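Local coordinates for elongation factor 1-beta (Pyrococcus horikoshii OT-3, PDB 7CSL), which probably promotes the exchange of GDP for GTP on elongation factor 1-alpha, so that the factor can again carry aminoacyl-tRNA, at residues K40-P45 against K54-G59. Sequence-based numbering, arbitrary orientation.
Sequences KVEREP and KFYVLG
Strands 40-45 and 54-59 run antiparallel at 157°, joined by three nearly straight hydrogen bonds: Y56 N gives to K40 O, and E42 and K54 exchange a pair, of which K54 N to E42 O is the shorter at 2.7 Å. Between them, V41 faces F55 as a non-hydrogen-bonded pair. V41 sets CG1 over the F55 ring face in a CH-pi contact, 3.9 Å from the centroid, while CG2 packs against CD2 and CE2; branched valine suits a strand and offers two methyls. These two turn toward helix 21-29, where F55 also packs on L28.

K40, E42, K54 and Y56 share the other face, where K40 and Y56 also pack against another protein chain. CG of K40 takes the crowded position between backbone N and carbonyl carbon (chi1 62°), and the extended apolar chain is long enough to cross Y56. K40 CE lies 3.8 Å over the Y56 ring centroid, and K40 NZ adds a cation-pi contact. K40 NZ also forms a salt bridge with E42 OE2 of its own strand (3.0 Å), from above the carboxylate plane. K54 bends at its third and fourth torsions, so that K54 NZ gives a 2.8 Å hydrogen bond to Y56 OH and a long salt bridge to E42 OE1; glutamate thus faces two lysines, and tyrosine supplies both flat face and hydroxyl. An alanine in place of Y56 would probably leave the K40 chain without its flat support and K54 NZ without the hydroxyl acceptor. E44 OE1 brushes K54 CD but pairs with R11. Adjacent strands 37-47, outermost in this chain's sheet, and 50-59 form a beta hairpin of the beta-alpha-beta-beta-alpha-beta, ferredoxin-like (alpha+beta) exchange domain.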
ATOM      1  N   LYS C  40      -2.504 -17.334  10.599  1.00 38.45           N
ATOM      2  CA  LYS C  40      -3.835 -17.366  11.171  1.00 41.13           C
ATOM      3  C   LYS C  40      -4.911 -16.964  10.164  1.00 37.91           C
ATOM      4  O   LYS C  40      -4.647 -16.355   9.128  1.00 35.08           O
ATOM      5  CB  LYS C  40      -3.973 -16.431  12.380  1.00 43.11           C
ATOM      6  CG  LYS C  40      -3.758 -14.963  12.076  1.00 42.94           C
ATOM      7  CD  LYS C  40      -4.016 -14.166  13.335  1.00 47.44           C
ATOM      8  CE  LYS C  40      -3.974 -12.686  13.027  1.00 50.37           C
ATOM      9  NZ  LYS C  40      -4.069 -11.941  14.300  1.00 60.85           N
ATOM     10  N   VAL C  41      -6.141 -17.298  10.506  1.00 33.50           N
ATOM     11  CA  VAL C  41      -7.294 -16.878   9.731  1.00 37.00           C
ATOM     12  C   VAL C  41      -8.190 -16.105  10.683  1.00 40.77           C
ATOM     13  O   VAL C  41      -8.491 -16.607  11.754  1.00 42.83           O
ATOM     14  CB  VAL C  41      -8.053 -18.085   9.148  1.00 34.82           C
ATOM     15  CG1 VAL C  41      -9.074 -17.609   8.130  1.00 35.45           C
ATOM     16  CG2 VAL C  41      -7.083 -19.040   8.474  1.00 35.73           C
ATOM     17  N   GLU C  42      -8.589 -14.900  10.292  1.00 39.19           N
ATOM     18  CA  GLU C  42      -9.539 -14.134  11.048  1.00 42.87           C
ATOM     19  C   GLU C  42     -10.805 -13.962  10.233  1.00 42.98           C
ATOM     20  O   GLU C  42     -10.764 -13.951   9.007  1.00 35.88           O
ATOM     21  CB  GLU C  42      -8.968 -12.783  11.405  1.00 45.65           C
ATOM     22  CG  GLU C  42      -7.652 -12.917  12.128  1.00 55.09           C
ATOM     23  CD  GLU C  42      -7.341 -11.721  12.963  1.00 59.48           C
ATOM     24  OE1 GLU C  42      -7.351 -10.602  12.413  1.00 62.55           O
ATOM     25  OE2 GLU C  42      -7.061 -11.925  14.155  1.00 63.81           O
ATOM     26  N   ARG C  43     -11.921 -13.801  10.936  1.00 39.20           N
ATOM     27  CA  ARG C  43     -13.199 -13.492  10.305  1.00 45.48           C
ATOM     28  C   ARG C  43     -13.523 -12.043  10.551  1.00 43.96           C
ATOM     29  O   ARG C  43     -13.350 -11.538  11.673  1.00 47.48           O
ATOM     30  CB  ARG C  43     -14.289 -14.413  10.832  1.00 47.85           C
ATOM     31  CG  ARG C  43     -13.889 -15.850  10.679  1.00 50.95           C
ATOM     32  CD  ARG C  43     -15.061 -16.792  10.735  1.00 57.12           C
ATOM     33  NE  ARG C  43     -14.621 -18.137  10.406  1.00 58.14           N
ATOM     34  CZ  ARG C  43     -15.364 -19.240  10.529  1.00 60.23           C
ATOM     35  NH1 ARG C  43     -16.616 -19.186  10.970  1.00 54.35           N
ATOM     36  NH2 ARG C  43     -14.837 -20.421  10.196  1.00 57.22           N
ATOM     37  N   GLU C  44     -13.946 -11.370   9.490  1.00 42.39           N
ATOM     38  CA  GLU C  44     -14.290  -9.965   9.561  1.00 45.16           C
ATOM     39  C   GLU C  44     -15.653  -9.735   8.900  1.00 42.54           C
ATOM     40  O   GLU C  44     -15.784  -9.852   7.637  1.00 36.41           O
ATOM     41  CB  GLU C  44     -13.210  -9.077   8.910  1.00 48.59           C
ATOM     42  CG  GLU C  44     -13.244  -7.637   9.418  1.00 52.58           C
ATOM     43  CD  GLU C  44     -12.631  -6.624   8.467  1.00 55.76           C
ATOM     44  OE1 GLU C  44     -12.007  -7.011   7.467  1.00 57.44           O
ATOM     45  OE2 GLU C  44     -12.766  -5.412   8.728  1.00 65.35           O
ATOM     46  N   PRO C  45     -16.662  -9.363   9.724  1.00 42.43           N
ATOM     47  CA  PRO C  45     -17.985  -9.122   9.179  1.00 42.52           C
ATOM     48  C   PRO C  45     -17.947  -7.872   8.381  1.00 33.48           C
ATOM     49  O   PRO C  45     -17.329  -6.913   8.782  1.00 34.20           O
ATOM     50  CB  PRO C  45     -18.871  -8.926  10.438  1.00 43.51           C
ATOM     51  CG  PRO C  45     -17.918  -8.392  11.477  1.00 49.35           C
ATOM     52  CD  PRO C  45     -16.603  -9.058  11.178  1.00 49.38           C
ATOM     53  N   LYS C  54      -9.986 -13.549   6.439  1.00 42.01           N
ATOM     54  CA  LYS C  54      -8.677 -12.910   6.239  1.00 40.19           C
ATOM     55  C   LYS C  54      -7.548 -13.860   6.627  1.00 36.57           C
ATOM     56  O   LYS C  54      -7.350 -14.175   7.780  1.00 33.21           O
ATOM     57  CB  LYS C  54      -8.629 -11.595   7.004  1.00 49.12           C
ATOM     58  CG  LYS C  54      -9.390 -10.493   6.273  1.00 51.05           C
ATOM     59  CD  LYS C  54      -9.697  -9.312   7.187  1.00 59.18           C
ATOM     60  CE  LYS C  54      -8.472  -8.551   7.660  1.00 60.61           C
ATOM     61  NZ  LYS C  54      -8.018  -8.949   9.023  1.00 67.41           N
ATOM     62  N   PHE C  55      -6.873 -14.367   5.599  1.00 33.70           N
ATOM     63  CA  PHE C  55      -5.757 -15.279   5.693  1.00 33.60           C
ATOM     64  C   PHE C  55      -4.420 -14.538   5.787  1.00 32.88           C
ATOM     65  O   PHE C  55      -4.047 -13.817   4.881  1.00 35.91           O
ATOM     66  CB  PHE C  55      -5.737 -16.183   4.454  1.00 32.03           C
ATOM     67  CG  PHE C  55      -6.835 -17.225   4.446  1.00 34.06           C
ATOM     68  CD1 PHE C  55      -8.139 -16.874   4.164  1.00 35.48           C
ATOM     69  CD2 PHE C  55      -6.555 -18.560   4.723  1.00 36.96           C
ATOM     70  CE1 PHE C  55      -9.134 -17.838   4.154  1.00 38.22           C
ATOM     71  CE2 PHE C  55      -7.539 -19.525   4.717  1.00 34.24           C
ATOM     72  CZ  PHE C  55      -8.824 -19.165   4.457  1.00 36.99           C
ATOM     73  N   TYR C  56      -3.705 -14.755   6.877  1.00 34.60           N
ATOM     74  CA  TYR C  56      -2.367 -14.195   7.092  1.00 32.32           C
ATOM     75  C   TYR C  56      -1.375 -15.193   6.504  1.00 36.32           C
ATOM     76  O   TYR C  56      -0.868 -16.084   7.195  1.00 42.56           O
ATOM     77  CB  TYR C  56      -2.157 -13.900   8.562  1.00 38.66           C
ATOM     78  CG  TYR C  56      -3.034 -12.767   9.009  1.00 36.11           C
ATOM     79  CD1 TYR C  56      -4.431 -12.920   9.082  1.00 37.63           C
ATOM     80  CD2 TYR C  56      -2.501 -11.528   9.305  1.00 42.25           C
ATOM     81  CE1 TYR C  56      -5.260 -11.866   9.429  1.00 42.03           C
ATOM     82  CE2 TYR C  56      -3.327 -10.460   9.691  1.00 40.76           C
ATOM     83  CZ  TYR C  56      -4.711 -10.637   9.751  1.00 42.60           C
ATOM     84  OH  TYR C  56      -5.567  -9.598  10.123  1.00 48.60           O
ATOM     85  N   VAL C  57      -1.124 -15.048   5.211  1.00 33.60           N
ATOM     86  CA  VAL C  57      -0.240 -15.973   4.488  1.00 33.68           C
ATOM     87  C   VAL C  57       1.218 -15.571   4.728  1.00 36.68           C
ATOM     88  O   VAL C  57       1.555 -14.418   4.541  1.00 36.15           O
ATOM     89  CB  VAL C  57      -0.555 -15.981   2.987  1.00 35.42           C
ATOM     90  CG1 VAL C  57       0.235 -17.054   2.229  1.00 34.81           C
ATOM     91  CG2 VAL C  57      -2.056 -16.257   2.748  1.00 37.75           C
ATOM     92  N   LEU C  58       2.064 -16.560   5.068  1.00 35.13           N
ATOM     93  CA  LEU C  58       3.489 -16.400   5.232  1.00 35.65           C
ATOM     94  C   LEU C  58       4.216 -16.732   3.942  1.00 33.90           C
ATOM     95  O   LEU C  58       3.947 -17.751   3.263  1.00 34.84           O
ATOM     96  CB  LEU C  58       4.019 -17.301   6.360  1.00 34.94           C
ATOM     97  CG  LEU C  58       3.273 -17.130   7.675  1.00 40.01           C
ATOM     98  CD1 LEU C  58       3.679 -18.169   8.694  1.00 38.44           C
ATOM     99  CD2 LEU C  58       3.478 -15.690   8.172  1.00 43.71           C
ATOM    100  N   GLY C  59       5.158 -15.891   3.603  1.00 33.43           N
ATOM    101  CA  GLY C  59       5.969 -16.087   2.407  1.00 31.71           C
ATOM    102  C   GLY C  59       7.369 -15.522   2.562  1.00 36.30           C
ATOM    103  O   GLY C  59       7.845 -15.307   3.684  1.00 37.18           O
TER